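Local coordinates for phage-like element PBSX protein XepA (PDB 6IA5) that is of unknown function, does not seem to take part in host cell lysis, and assembles as a pentamer encoded by the lytic cassette of a Bacillus subtilis prophage, at residues Ala18-Arg23 against Val30-Asn35; Thr81-Glu86 against Thr96-Val101; Tyr119-Val124 against Phe133-Ser138; Gly197-Leu202 against Asp252-Lys257; Gly223-Ile228 against Glu258-Ile263. All blocks are in the same frame, centred on the assembly; numbering follows the deposited sequence.

Contact 1: residues Ala18-Arg23 against Val30-Asn35. With ACT (acetate ion), chain B; ACT (acetate ion), chain H.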
# COMPACT_ATOMS: atom_id res chain seq x y z
N ALA E 18 26.26 -28.35 16.58
CA ALA E 18 25.99 -26.96 16.90
C ALA E 18 24.48 -26.69 16.89
O ALA E 18 24.00 -25.91 16.07
CB ALA E 18 26.75 -26.05 15.96
N VAL E 19 23.75 -27.34 17.81
CA VAL E 19 22.30 -27.40 17.78
C VAL E 19 21.77 -27.07 19.16
O VAL E 19 22.52 -27.06 20.13
CB VAL E 19 21.75 -28.77 17.30
CG1 VAL E 19 22.23 -29.10 15.89
CG2 VAL E 19 22.08 -29.91 18.28
N LYS E 20 20.45 -26.79 19.22
CA LYS E 20 19.71 -26.65 20.46
C LYS E 20 18.57 -27.66 20.45
O LYS E 20 18.05 -27.99 19.38
CB LYS E 20 19.14 -25.24 20.60
CG LYS E 20 20.20 -24.15 20.71
CD LYS E 20 20.97 -24.19 22.02
CE LYS E 20 21.89 -23.00 22.15
NZ LYS E 20 22.70 -23.07 23.38
N PRO E 21 18.19 -28.23 21.62
CA PRO E 21 17.07 -29.17 21.69
C PRO E 21 15.77 -28.36 21.75
O PRO E 21 15.78 -27.21 22.19
CB PRO E 21 17.29 -29.86 23.06
CG PRO E 21 17.99 -28.79 23.90
CD PRO E 21 18.86 -28.02 22.92
N TYR E 22 14.65 -28.97 21.33
CA TYR E 22 13.35 -28.32 21.49
C TYR E 22 12.26 -29.38 21.48
O TYR E 22 12.55 -30.56 21.24
CB TYR E 22 13.14 -27.21 20.45
CG TYR E 22 12.88 -27.67 19.03
CD1 TYR E 22 13.89 -28.22 18.24
CD2 TYR E 22 11.62 -27.54 18.46
CE1 TYR E 22 13.65 -28.60 16.92
CE2 TYR E 22 11.36 -27.92 17.15
CZ TYR E 22 12.38 -28.43 16.36
OH TYR E 22 12.09 -28.81 15.08
N ARG E 23 11.02 -28.93 21.69
CA ARG E 23 9.84 -29.75 21.94
C ARG E 23 9.83 -30.13 23.43
O ARG E 23 10.84 -30.02 24.11
CB ARG E 23 9.70 -30.93 20.97
CG ARG E 23 9.75 -30.54 19.50
CD ARG E 23 9.30 -31.64 18.57
NE ARG E 23 9.59 -31.30 17.18
CZ ARG E 23 8.81 -30.54 16.40
NH1 ARG E 23 7.61 -30.17 16.83
NH2 ARG E 23 9.24 -30.15 15.22
N VAL E 30 17.71 -28.24 16.48
CA VAL E 30 17.71 -27.20 15.47
C VAL E 30 19.06 -26.46 15.54
O VAL E 30 19.58 -26.25 16.63
CB VAL E 30 16.50 -26.24 15.68
CG1 VAL E 30 16.52 -25.54 17.04
CG2 VAL E 30 16.42 -25.19 14.57
N THR E 31 19.60 -26.06 14.39
CA THR E 31 20.86 -25.33 14.31
C THR E 31 20.57 -23.82 14.37
O THR E 31 19.93 -23.28 13.46
CB THR E 31 21.62 -25.66 13.01
OG1 THR E 31 21.86 -27.07 12.96
CG2 THR E 31 22.89 -24.85 12.81
N PRO E 32 21.03 -23.09 15.41
CA PRO E 32 20.87 -21.64 15.43
C PRO E 32 21.80 -21.02 14.39
O PRO E 32 22.98 -21.35 14.33
CB PRO E 32 21.33 -21.20 16.82
CG PRO E 32 21.37 -22.50 17.63
CD PRO E 32 21.64 -23.63 16.65
N VAL E 33 21.23 -20.09 13.59
CA VAL E 33 21.98 -19.45 12.53
C VAL E 33 21.78 -17.93 12.62
O VAL E 33 20.86 -17.43 13.28
CB VAL E 33 21.57 -19.97 11.14
CG1 VAL E 33 21.81 -21.46 10.98
CG2 VAL E 33 20.11 -19.60 10.80
N SER E 34 22.67 -17.22 11.92
CA SER E 34 22.54 -15.79 11.72
C SER E 34 23.08 -15.48 10.33
O SER E 34 24.18 -15.91 9.97
CB SER E 34 23.35 -15.00 12.73
OG SER E 34 23.30 -13.62 12.38
N ASN E 35 22.31 -14.69 9.58
CA ASN E 35 22.81 -14.12 8.35
C ASN E 35 24.13 -13.44 8.66
O ASN E 35 24.30 -12.91 9.75
CB ASN E 35 21.80 -13.14 7.75
CG ASN E 35 22.27 -12.62 6.41
OD1 ASN E 35 22.75 -11.49 6.34
ND2 ASN E 35 22.22 -13.43 5.37
C ACT B . 20.31 -16.36 5.42
O ACT B . 20.70 -15.93 4.32
OXT ACT B . 20.57 -15.78 6.52
CH3 ACT B . 19.45 -17.59 5.50
C ACT H . 18.32 -16.29 9.19
O ACT H . 19.43 -15.82 9.49
OXT ACT H . 17.53 -16.62 10.09
CH3 ACT H . 17.86 -16.47 7.76
O HOH W 1 24.90 -23.30 15.29

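Contact 2: residues Thr81-Glu86 against Thr96-Val101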
# COMPACT_ATOMS: atom_id res chain seq x y z
N THR E 81 34.92 11.38 14.04
CA THR E 81 34.03 11.23 12.90
C THR E 81 34.36 9.93 12.17
O THR E 81 35.53 9.66 11.91
CB THR E 81 34.18 12.40 11.92
OG1 THR E 81 34.08 13.58 12.71
CG2 THR E 81 33.09 12.45 10.87
N LEU E 82 33.32 9.13 11.89
CA LEU E 82 33.48 7.92 11.09
C LEU E 82 32.99 8.17 9.66
O LEU E 82 31.90 8.70 9.46
CB LEU E 82 32.70 6.77 11.75
CG LEU E 82 32.64 5.47 10.93
CD1 LEU E 82 34.04 4.92 10.71
CD2 LEU E 82 31.75 4.45 11.63
N PHE E 83 33.81 7.79 8.68
CA PHE E 83 33.48 7.90 7.27
C PHE E 83 33.42 6.50 6.67
O PHE E 83 34.28 5.68 6.95
CB PHE E 83 34.57 8.68 6.51
CG PHE E 83 34.73 10.11 6.97
CD1 PHE E 83 33.88 11.11 6.52
CD2 PHE E 83 35.70 10.45 7.90
CE1 PHE E 83 33.99 12.41 7.00
CE2 PHE E 83 35.84 11.75 8.35
CZ PHE E 83 34.98 12.73 7.89
N ILE E 84 32.40 6.26 5.84
CA ILE E 84 32.35 5.08 5.00
C ILE E 84 32.64 5.55 3.58
O ILE E 84 31.96 6.45 3.08
CB ILE E 84 30.99 4.34 5.07
CG1 ILE E 84 30.67 3.89 6.50
CG2 ILE E 84 30.98 3.18 4.08
CD1 ILE E 84 29.34 3.11 6.61
N GLU E 85 33.64 4.93 2.94
CA GLU E 85 34.10 5.47 1.67
C GLU E 85 34.24 4.35 0.64
O GLU E 85 34.39 3.18 0.99
CB GLU E 85 35.43 6.19 1.89
CG GLU E 85 35.34 7.18 3.04
CD GLU E 85 36.49 8.16 3.11
OE1 GLU E 85 37.65 7.68 3.23
OE2 GLU E 85 36.24 9.36 3.02
N GLU E 86 34.21 4.74 -0.64
CA GLU E 86 34.24 3.79 -1.73
C GLU E 86 35.23 4.26 -2.80
O GLU E 86 35.51 5.46 -2.93
CB GLU E 86 32.85 3.70 -2.35
CG GLU E 86 31.82 3.06 -1.43
CD GLU E 86 30.49 2.86 -2.13
OE1 GLU E 86 30.46 2.08 -3.14
OE2 GLU E 86 29.50 3.53 -1.70
N THR E 96 30.84 8.06 1.18
CA THR E 96 29.44 7.73 0.94
C THR E 96 28.61 8.11 2.16
O THR E 96 27.44 8.48 2.03
CB THR E 96 29.25 6.24 0.66
OG1 THR E 96 30.14 5.89 -0.39
CG2 THR E 96 27.82 5.86 0.33
N ALA E 97 29.21 8.00 3.35
CA ALA E 97 28.49 8.34 4.57
C ALA E 97 29.47 8.87 5.59
O ALA E 97 30.64 8.48 5.57
CB ALA E 97 27.72 7.15 5.12
N ALA E 98 28.96 9.70 6.50
CA ALA E 98 29.79 10.27 7.56
C ALA E 98 28.91 10.47 8.78
O ALA E 98 27.80 10.99 8.67
CB ALA E 98 30.37 11.59 7.08
N VAL E 99 29.40 10.03 9.95
CA VAL E 99 28.65 10.19 11.18
C VAL E 99 29.57 10.75 12.25
O VAL E 99 30.70 10.28 12.41
CB VAL E 99 27.99 8.86 11.63
CG1 VAL E 99 26.89 8.42 10.68
CG2 VAL E 99 29.00 7.74 11.87
N ASN E 100 29.07 11.76 12.97
CA ASN E 100 29.74 12.27 14.16
C ASN E 100 29.63 11.26 15.29
O ASN E 100 28.58 10.71 15.53
CB ASN E 100 29.24 13.66 14.56
CG ASN E 100 29.59 14.67 13.49
OD1 ASN E 100 28.68 15.27 12.92
ND2 ASN E 100 30.87 14.82 13.16
N VAL E 101 30.75 11.02 15.97
CA VAL E 101 30.77 10.10 17.09
C VAL E 101 31.03 10.94 18.35
O VAL E 101 32.13 11.47 18.51
CB VAL E 101 31.85 9.03 16.86
CG1 VAL E 101 31.99 8.09 18.04
CG2 VAL E 101 31.61 8.27 15.57

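Contact 3: residues Tyr119-Val124 against Phe133-Ser138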
# COMPACT_ATOMS: atom_id res chain seq x y z
N TYR E 119 35.55 -0.74 -0.62
CA TYR E 119 35.00 0.05 0.48
C TYR E 119 36.05 0.15 1.59
O TYR E 119 36.95 -0.70 1.65
CB TYR E 119 33.67 -0.54 0.99
CG TYR E 119 33.75 -1.96 1.50
CD1 TYR E 119 33.67 -3.04 0.63
CD2 TYR E 119 33.93 -2.24 2.85
CE1 TYR E 119 33.77 -4.35 1.08
CE2 TYR E 119 34.01 -3.55 3.32
CZ TYR E 119 33.93 -4.60 2.43
OH TYR E 119 34.05 -5.89 2.89
N ARG E 120 35.90 1.16 2.47
CA ARG E 120 36.71 1.22 3.66
C ARG E 120 36.02 2.12 4.68
O ARG E 120 35.17 2.94 4.32
CB ARG E 120 38.10 1.83 3.34
CG ARG E 120 38.06 3.34 3.18
CD ARG E 120 39.46 3.91 2.93
NE ARG E 120 39.40 5.35 2.76
CZ ARG E 120 40.43 6.12 2.40
NH1 ARG E 120 41.61 5.57 2.21
NH2 ARG E 120 40.27 7.42 2.21
N PHE E 121 36.41 1.93 5.95
CA PHE E 121 36.12 2.89 7.00
C PHE E 121 37.36 3.75 7.19
O PHE E 121 38.49 3.25 7.14
CB PHE E 121 35.80 2.16 8.31
CG PHE E 121 34.44 1.51 8.38
CD1 PHE E 121 33.60 1.49 7.27
CD2 PHE E 121 34.01 0.91 9.55
CE1 PHE E 121 32.35 0.87 7.34
CE2 PHE E 121 32.77 0.28 9.61
CZ PHE E 121 31.94 0.26 8.51
N ARG E 122 37.12 5.04 7.43
CA ARG E 122 38.16 5.97 7.84
C ARG E 122 37.61 6.75 9.02
O ARG E 122 36.54 7.36 8.92
CB ARG E 122 38.58 6.86 6.65
CG ARG E 122 39.67 7.87 6.97
CD ARG E 122 40.15 8.63 5.73
NE ARG E 122 39.09 9.39 5.08
CZ ARG E 122 38.65 10.60 5.45
NH1 ARG E 122 39.25 11.27 6.42
NH2 ARG E 122 37.60 11.14 4.86
N TYR E 123 38.32 6.70 10.15
CA TYR E 123 37.87 7.37 11.36
C TYR E 123 38.88 8.47 11.71
O TYR E 123 40.06 8.18 11.86
CB TYR E 123 37.80 6.37 12.52
CG TYR E 123 37.20 6.97 13.76
CD1 TYR E 123 37.97 7.75 14.62
CD2 TYR E 123 35.86 6.80 14.05
CE1 TYR E 123 37.41 8.33 15.75
CE2 TYR E 123 35.28 7.37 15.17
CZ TYR E 123 36.06 8.14 16.03
OH TYR E 123 35.51 8.73 17.13
N VAL E 124 38.40 9.72 11.84
CA VAL E 124 39.26 10.84 12.20
C VAL E 124 38.95 11.27 13.62
O VAL E 124 37.84 11.73 13.90
CB VAL E 124 39.12 12.02 11.21
CG1 VAL E 124 40.03 13.19 11.59
CG2 VAL E 124 39.36 11.59 9.76
N PHE E 133 39.01 3.17 22.32
CA PHE E 133 38.43 3.21 20.98
C PHE E 133 38.22 1.79 20.44
O PHE E 133 39.14 0.99 20.48
CB PHE E 133 39.36 3.97 20.04
CG PHE E 133 38.95 4.09 18.59
CD1 PHE E 133 37.64 4.38 18.22
CD2 PHE E 133 39.90 3.95 17.58
CE1 PHE E 133 37.30 4.50 16.88
CE2 PHE E 133 39.55 4.07 16.24
CZ PHE E 133 38.25 4.36 15.89
N VAL E 134 37.02 1.50 19.92
CA VAL E 134 36.77 0.29 19.14
C VAL E 134 35.94 0.67 17.91
O VAL E 134 35.07 1.55 17.99
CB VAL E 134 36.05 -0.83 19.93
CG1 VAL E 134 36.90 -1.42 21.04
CG2 VAL E 134 34.70 -0.37 20.47
N LEU E 135 36.22 -0.02 16.80
CA LEU E 135 35.51 0.20 15.55
C LEU E 135 35.15 -1.16 14.96
O LEU E 135 36.03 -1.97 14.73
CB LEU E 135 36.43 1.00 14.62
CG LEU E 135 35.84 1.36 13.26
CD1 LEU E 135 34.54 2.13 13.38
CD2 LEU E 135 36.87 2.17 12.46
N TYR E 136 33.84 -1.40 14.75
CA TYR E 136 33.32 -2.67 14.25
C TYR E 136 32.70 -2.49 12.87
O TYR E 136 32.08 -1.45 12.59
CB TYR E 136 32.24 -3.24 15.20
CG TYR E 136 32.81 -3.94 16.41
CD1 TYR E 136 33.26 -3.22 17.51
CD2 TYR E 136 32.97 -5.32 16.42
CE1 TYR E 136 33.80 -3.87 18.62
CE2 TYR E 136 33.50 -5.98 17.52
CZ TYR E 136 33.93 -5.25 18.61
OH TYR E 136 34.44 -5.91 19.68
N GLN E 137 32.82 -3.54 12.05
CA GLN E 137 32.32 -3.51 10.68
C GLN E 137 31.53 -4.79 10.39
O GLN E 137 32.05 -5.88 10.59
CB GLN E 137 33.49 -3.38 9.72
CG GLN E 137 33.07 -3.27 8.25
CD GLN E 137 34.27 -3.02 7.38
OE1 GLN E 137 35.05 -3.94 7.08
NE2 GLN E 137 34.47 -1.76 7.00
N SER E 138 30.28 -4.62 9.91
CA SER E 138 29.47 -5.72 9.41
C SER E 138 29.28 -5.54 7.90
O SER E 138 29.19 -4.41 7.42
CB SER E 138 28.13 -5.81 10.10
OG SER E 138 28.28 -6.12 11.48
O HOH W 2 35.56 -6.51 4.89

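Contact 4: residues Gly197-Leu202 against Asp252-Lys257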
# COMPACT_ATOMS: atom_id res chain seq x y z
N GLY E 197 -14.02 12.85 -20.00
CA GLY E 197 -13.78 13.18 -18.60
C GLY E 197 -13.84 14.67 -18.23
O GLY E 197 -13.81 14.99 -17.05
N ALA E 198 -13.93 15.58 -19.21
CA ALA E 198 -14.09 16.99 -18.89
C ALA E 198 -15.56 17.32 -18.64
O ALA E 198 -16.45 16.69 -19.20
CB ALA E 198 -13.49 17.87 -19.96
N ALA E 199 -15.81 18.32 -17.77
CA ALA E 199 -17.15 18.80 -17.47
C ALA E 199 -17.33 20.25 -17.95
O ALA E 199 -18.46 20.70 -18.14
CB ALA E 199 -17.38 18.70 -15.98
N HIS E 200 -16.23 20.98 -18.10
CA HIS E 200 -16.27 22.41 -18.36
C HIS E 200 -15.29 22.74 -19.49
O HIS E 200 -14.23 22.14 -19.59
CB HIS E 200 -15.99 23.18 -17.05
CG HIS E 200 -16.19 24.65 -17.20
ND1 HIS E 200 -17.45 25.25 -17.13
CD2 HIS E 200 -15.30 25.66 -17.42
CE1 HIS E 200 -17.33 26.55 -17.28
NE2 HIS E 200 -16.02 26.83 -17.48
N LEU E 201 -15.66 23.72 -20.33
CA LEU E 201 -14.81 24.12 -21.44
C LEU E 201 -14.85 25.63 -21.58
O LEU E 201 -15.92 26.25 -21.55
CB LEU E 201 -15.34 23.44 -22.72
CG LEU E 201 -14.74 23.92 -24.04
CD1 LEU E 201 -13.28 23.48 -24.21
CD2 LEU E 201 -15.62 23.48 -25.21
N LEU E 202 -13.66 26.24 -21.72
CA LEU E 202 -13.55 27.66 -22.03
C LEU E 202 -12.95 27.78 -23.43
O LEU E 202 -11.90 27.20 -23.69
CB LEU E 202 -12.66 28.35 -20.99
CG LEU E 202 -12.53 29.86 -21.21
CD1 LEU E 202 -13.84 30.57 -20.89
CD2 LEU E 202 -11.39 30.46 -20.41
N ASP E 252 -20.79 24.20 -20.28
CA ASP E 252 -20.97 22.99 -19.50
C ASP E 252 -21.09 21.83 -20.48
O ASP E 252 -22.04 21.77 -21.25
CB ASP E 252 -22.22 23.10 -18.61
CG ASP E 252 -22.62 21.82 -17.89
OD1 ASP E 252 -21.80 20.85 -17.84
OD2 ASP E 252 -23.75 21.80 -17.35
N ILE E 253 -20.12 20.90 -20.46
CA ILE E 253 -20.08 19.90 -21.52
C ILE E 253 -20.32 18.49 -20.99
O ILE E 253 -20.15 17.52 -21.75
CB ILE E 253 -18.76 20.01 -22.32
CG1 ILE E 253 -17.52 19.77 -21.44
CG2 ILE E 253 -18.69 21.35 -23.07
CD1 ILE E 253 -16.24 19.67 -22.24
N LYS E 254 -20.68 18.38 -19.70
CA LYS E 254 -20.97 17.09 -19.08
C LYS E 254 -22.00 16.34 -19.92
O LYS E 254 -23.08 16.85 -20.21
CB LYS E 254 -21.54 17.26 -17.67
CG LYS E 254 -20.53 17.41 -16.55
CD LYS E 254 -21.14 17.29 -15.15
CE LYS E 254 -22.41 18.09 -14.92
NZ LYS E 254 -22.26 19.54 -15.17
N GLY E 255 -21.67 15.10 -20.31
CA GLY E 255 -22.64 14.27 -20.99
C GLY E 255 -22.46 14.25 -22.51
O GLY E 255 -23.01 13.37 -23.17
N PHE E 256 -21.71 15.22 -23.07
CA PHE E 256 -21.45 15.20 -24.51
C PHE E 256 -20.27 14.28 -24.81
O PHE E 256 -19.41 14.08 -23.96
CB PHE E 256 -21.18 16.61 -25.05
CG PHE E 256 -22.42 17.45 -25.21
CD1 PHE E 256 -23.25 17.28 -26.31
CD2 PHE E 256 -22.78 18.37 -24.24
CE1 PHE E 256 -24.41 18.03 -26.45
CE2 PHE E 256 -23.95 19.10 -24.36
CZ PHE E 256 -24.76 18.95 -25.48
N LYS E 257 -20.21 13.79 -26.05
CA LYS E 257 -19.08 12.98 -26.50
C LYS E 257 -18.04 13.88 -27.17
O LYS E 257 -16.85 13.69 -26.98
CB LYS E 257 -19.57 11.89 -27.48
CG LYS E 257 -20.50 10.84 -26.90
CD LYS E 257 -19.76 9.65 -26.31
CE LYS E 257 -20.47 8.31 -26.44
NZ LYS E 257 -21.93 8.51 -26.41
O HOH W 3 -18.48 14.87 -19.22

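Contact 5: residues Gly223-Ile228 against Glu258-Ile263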
# COMPACT_ATOMS: atom_id res chain seq x y z
N GLY E 223 -24.36 10.96 -32.94
CA GLY E 223 -23.34 11.50 -33.83
C GLY E 223 -23.81 12.72 -34.62
O GLY E 223 -23.01 13.33 -35.31
N GLN E 224 -25.11 13.07 -34.54
CA GLN E 224 -25.60 14.31 -35.11
C GLN E 224 -25.18 15.49 -34.23
O GLN E 224 -25.15 15.40 -33.01
CB GLN E 224 -27.12 14.29 -35.22
CG GLN E 224 -27.64 13.25 -36.22
CD GLN E 224 -27.17 13.54 -37.63
OE1 GLN E 224 -27.50 14.57 -38.20
NE2 GLN E 224 -26.39 12.63 -38.19
N LYS E 225 -24.86 16.62 -34.88
CA LYS E 225 -24.52 17.86 -34.21
C LYS E 225 -25.77 18.43 -33.55
O LYS E 225 -26.84 18.48 -34.16
CB LYS E 225 -23.89 18.85 -35.19
CG LYS E 225 -22.49 18.47 -35.65
CD LYS E 225 -21.73 19.61 -36.30
CE LYS E 225 -22.45 20.29 -37.45
NZ LYS E 225 -22.72 19.34 -38.55
N LEU E 226 -25.61 18.84 -32.29
CA LEU E 226 -26.66 19.45 -31.48
C LEU E 226 -26.17 20.83 -31.04
O LEU E 226 -25.04 20.96 -30.57
CB LEU E 226 -26.90 18.57 -30.25
CG LEU E 226 -27.43 17.17 -30.56
CD1 LEU E 226 -26.95 16.17 -29.51
CD2 LEU E 226 -28.95 17.20 -30.64
N PRO E 227 -27.02 21.88 -31.15
CA PRO E 227 -26.61 23.22 -30.74
C PRO E 227 -26.46 23.26 -29.22
O PRO E 227 -27.27 22.70 -28.50
CB PRO E 227 -27.76 24.14 -31.19
CG PRO E 227 -28.68 23.25 -32.03
CD PRO E 227 -28.41 21.82 -31.63
N ILE E 228 -25.40 23.93 -28.75
CA ILE E 228 -25.18 24.14 -27.33
C ILE E 228 -25.00 25.64 -27.07
O ILE E 228 -24.70 26.39 -28.00
CB ILE E 228 -23.97 23.32 -26.84
CG1 ILE E 228 -22.69 23.74 -27.56
CG2 ILE E 228 -24.27 21.84 -27.05
CD1 ILE E 228 -21.44 23.11 -27.03
N GLU E 258 -18.50 14.86 -27.96
CA GLU E 258 -17.58 15.75 -28.65
C GLU E 258 -18.14 17.16 -28.69
O GLU E 258 -19.37 17.35 -28.66
CB GLU E 258 -17.40 15.32 -30.11
CG GLU E 258 -16.84 13.92 -30.24
CD GLU E 258 -16.63 13.49 -31.68
OE1 GLU E 258 -17.63 13.20 -32.36
OE2 GLU E 258 -15.47 13.49 -32.11
N ILE E 259 -17.24 18.13 -28.84
CA ILE E 259 -17.62 19.53 -28.99
C ILE E 259 -16.99 20.06 -30.27
O ILE E 259 -15.81 19.83 -30.54
CB ILE E 259 -17.18 20.37 -27.75
CG1 ILE E 259 -17.79 19.85 -26.44
CG2 ILE E 259 -17.46 21.85 -27.98
CD1 ILE E 259 -19.30 19.84 -26.40
N ILE E 260 -17.80 20.74 -31.07
CA ILE E 260 -17.33 21.29 -32.33
C ILE E 260 -17.66 22.79 -32.33
O ILE E 260 -18.77 23.19 -31.98
CB ILE E 260 -18.01 20.56 -33.50
CG1 ILE E 260 -17.52 19.10 -33.59
CG2 ILE E 260 -17.77 21.30 -34.80
CD1 ILE E 260 -18.36 18.22 -34.50
N MET E 261 -16.67 23.59 -32.73
CA MET E 261 -16.84 25.02 -32.90
C MET E 261 -16.70 25.33 -34.38
O MET E 261 -15.59 25.51 -34.87
CB MET E 261 -15.75 25.76 -32.11
CG MET E 261 -15.83 25.48 -30.61
SD MET E 261 -17.16 26.49 -29.93
CE MET E 261 -18.00 25.30 -28.87
N GLU E 262 -17.83 25.39 -35.09
CA GLU E 262 -17.81 25.44 -36.53
C GLU E 262 -17.72 26.90 -37.00
O GLU E 262 -18.52 27.75 -36.59
CB GLU E 262 -19.07 24.77 -37.09
CG GLU E 262 -19.30 25.01 -38.57
CD GLU E 262 -20.47 24.25 -39.18
OE1 GLU E 262 -21.30 23.72 -38.43
OE2 GLU E 262 -20.55 24.16 -40.41
N ILE E 263 -16.77 27.17 -37.90
CA ILE E 263 -16.79 28.44 -38.59
C ILE E 263 -17.78 28.34 -39.74
O ILE E 263 -17.54 27.60 -40.69
CB ILE E 263 -15.38 28.88 -39.03
CG1 ILE E 263 -14.46 29.07 -37.82
CG2 ILE E 263 -15.46 30.15 -39.86
CD1 ILE E 263 -13.00 29.23 -38.16

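Contact 1: residues Ala18-Arg23 against Val30-Asn35
A short antiparallel beta hairpin pairs strand 20-22 with strand 28-35. V30 makes its hydrogen-bonded pair with K20: K20 N donates to V30 O over 2.8 Å, and V30 N returns a bond to K20 O; K20 NZ reaches D28 of a neighbouring subunit in a salt bridge. V30 CG1 sits in the crowded position between backbone N and carbonyl carbon (chi1 60°), so CB and CG1 lie beside the CD1-CE1 side of the Y22 ring, with Y22 CE1 3.9 Å from V30 CB. T31 OG1 lies 3.6 Å from V19 CG1. P32 crosses K20 at about a right angle, CG of the proline on CG of the lysine, while a water bridges A18 O and P32 O. T31 to V33 pair in parallel with a strand of one neighbouring subunit, and V33 to N35 with a strand of another, so the sheet runs on across the interfaces. N35 ND2 donates to both oxygens of an acetate, probably from the crystallisation liquor, each oxygen 3.1 Å away.

Contact 2: residues Thr81-Glu86 against Thr96-Val101
Strands 80-87 and 94-101 form an antiparallel beta hairpin at one edge of a four-stranded sheet, interrupted by a classic beta bulge where T96 and A97 both face I84. The face packed against the interior carries L82, I84, A97 and V99. There L82 CB lies 3.8 Å from V99 CG2, the methyl that in the conformer described takes the crowded position between backbone N and carbonyl carbon; V101 CG2 approaches the same CB. Strand 107-113 covers this face, with T109 against both L82 and I84. The face bearing T81, F83, A98 and N100 is the solvent side, with A98 and N100 exposed, though F83 CD1 rests 3.6 Å from A98 CB and R122 makes a cation-pi contact with the ring. Paired bonds join L82 with V99 nearly along their C=O axes, whereas I84 N reaches A97 O from above the carbonyl plane. At the bulge I84 O accepts two donors, T96 N at 2.7 Å and A97 N at 3.2 Å. E86, its OE1 held by the backbone N of S115 and K116, uses its other oxygen: T96 OG1 donates to E86 OE2 over 2.8 Å, from above the carboxylate plane.

Contact 3: residues Tyr119-Val124 against Phe133-Ser138
Strands 119-124 and 133-138 run nearly antiparallel, at 162° between their directions, but their axes come no closer than 9.5 Å and no hydrogen bond joins them. They belong to two different four-stranded sheets packed face to face as a beta sandwich, and alternate side chains fill the gap. Y123 and F133, both with CG anti to the backbone N, meet tip to tip. F133 CE1 lies over the centre of the Y123 ring and CZ stands 3.5 Å from Y123 CG, the planes inclined at 43°. L135 sits between the aromatics: its CD1 is 4.1 Å from F121 CD2 and its CD2 approaches Y123 CB. Q137 is extended, with CG anti to the backbone N, and brings NE2 over the centre of the F121 ring, 3.2 Å above its plane. The amide stands at 80° to that ring, while Y136 O meets the ring edge in plane. Q56 OE1, on strand 53-60 in the sheet opposite Q137, accepts from both Q137 NE2 and F121 N, which fixes this buried amide. OE1 of Q137 lies at the Y119 ring edge, and a water hydrogen-bonded to Y119 OH gives it a weak bond. Strand 118-125 lies between 53-60 and 80-87, and strand 133-140 between 41-44 and 69-76; L43 and V70 pack on both F121 and Q137.

Contact 4: residues Gly197-Leu202 against Asp252-Lys257
A type II beta turn from I253 to F256 follows strand 247-252 and lies against the start of strand 200-207 in the C-terminal antiparallel sheet. I253, the most deeply engaged residue, donates its N to A199 O over 2.9 Å, nearly straight at 168° but from above the carbonyl plane. With CG1 in the crowded position between backbone N and carbonyl carbon (chi1 61°), the side chain lies along the A199 backbone and drives CD1 between A198 CB and L201 CB, 3.9 Å from the latter; V195 and I259 also pack on I253. A199 belongs to a classic beta bulge, in which it and H200 both face V278. In the K254 conformer described, the A199 methyl presses on the lysine's aliphatic part, with A199 CB 3.5 Å from K254 CG, tighter than usual van der Waals contact. L201 joins I253 to the interior through F251 and I259. The turn is closed by F256 N bonding to I253 O. D252 opens an overlapping Asx turn, and the lysine chain folds back to the same carboxylate oxygen: D252 OD1 accepts K254 N at 3.3 Å and, in a salt bridge in the same conformer, K254 NZ at 3.0 Å.

Contact 5: residues Gly223-Ile228 against Glu258-Ile263
K225 lays its aliphatic chain across the end of I260 at about a right angle, with K225 CD 4.1 Å from I260 CD1. Bends at chi3 and chi4 bring CE to 3.7 Å from E262 OE1, although K225 NZ stays 4.6 Å from that oxygen. I228 supplies the second point of contact: CG1 takes the crowded position between backbone N and carbonyl carbon (chi1 61°), and CD1 meets I259 CD1 obliquely at 4.0 Å. M261 CE lies 4.5 Å from the same I228 CD1. The touching parts run almost perpendicular, 99° apart. Strand 211-219 lies between 225-232 and 258-267 in the sheet, bonding to L226 and I228 on one side and to I260 on the other, so the side chains meet across an intervening strand. F216 and F251 add aromatic cover to both I228 and M261. W217 links the polar pair, making a cation-pi contact with K225 and donating NE1 to E262 OE1, while E189 takes K225 NZ in a salt bridge. The touching atoms are thus mostly aliphatic, while the charged ends of K225 and E262 are satisfied by E189 and W217; their opposite charges may add a modest attraction.

The contacts fall into two groups on opposite sides of the chain's centre. Contacts 2 and 3 have centres 9 Å apart and share a sheet: F83 N lies 2.8 Å from R122 O, E85 OE1 forms a salt bridge with R120 NH2, and I84 packs on F121. Contact 1 comes within about 8 Å of contact 3 at the nearest atoms. Contacts 4 and 5, centred 12 Å apart, alternate along the chain and meet where F256 CZ packs 3.3 Å from I228 CG2 and I253 and L201 reach I259. The centres of contacts 1 and 5 are 78 Å apart, yet both touch the same neighbouring subunit. The acetates at contact 1, probably from the crystallisation liquor, mark no known active site.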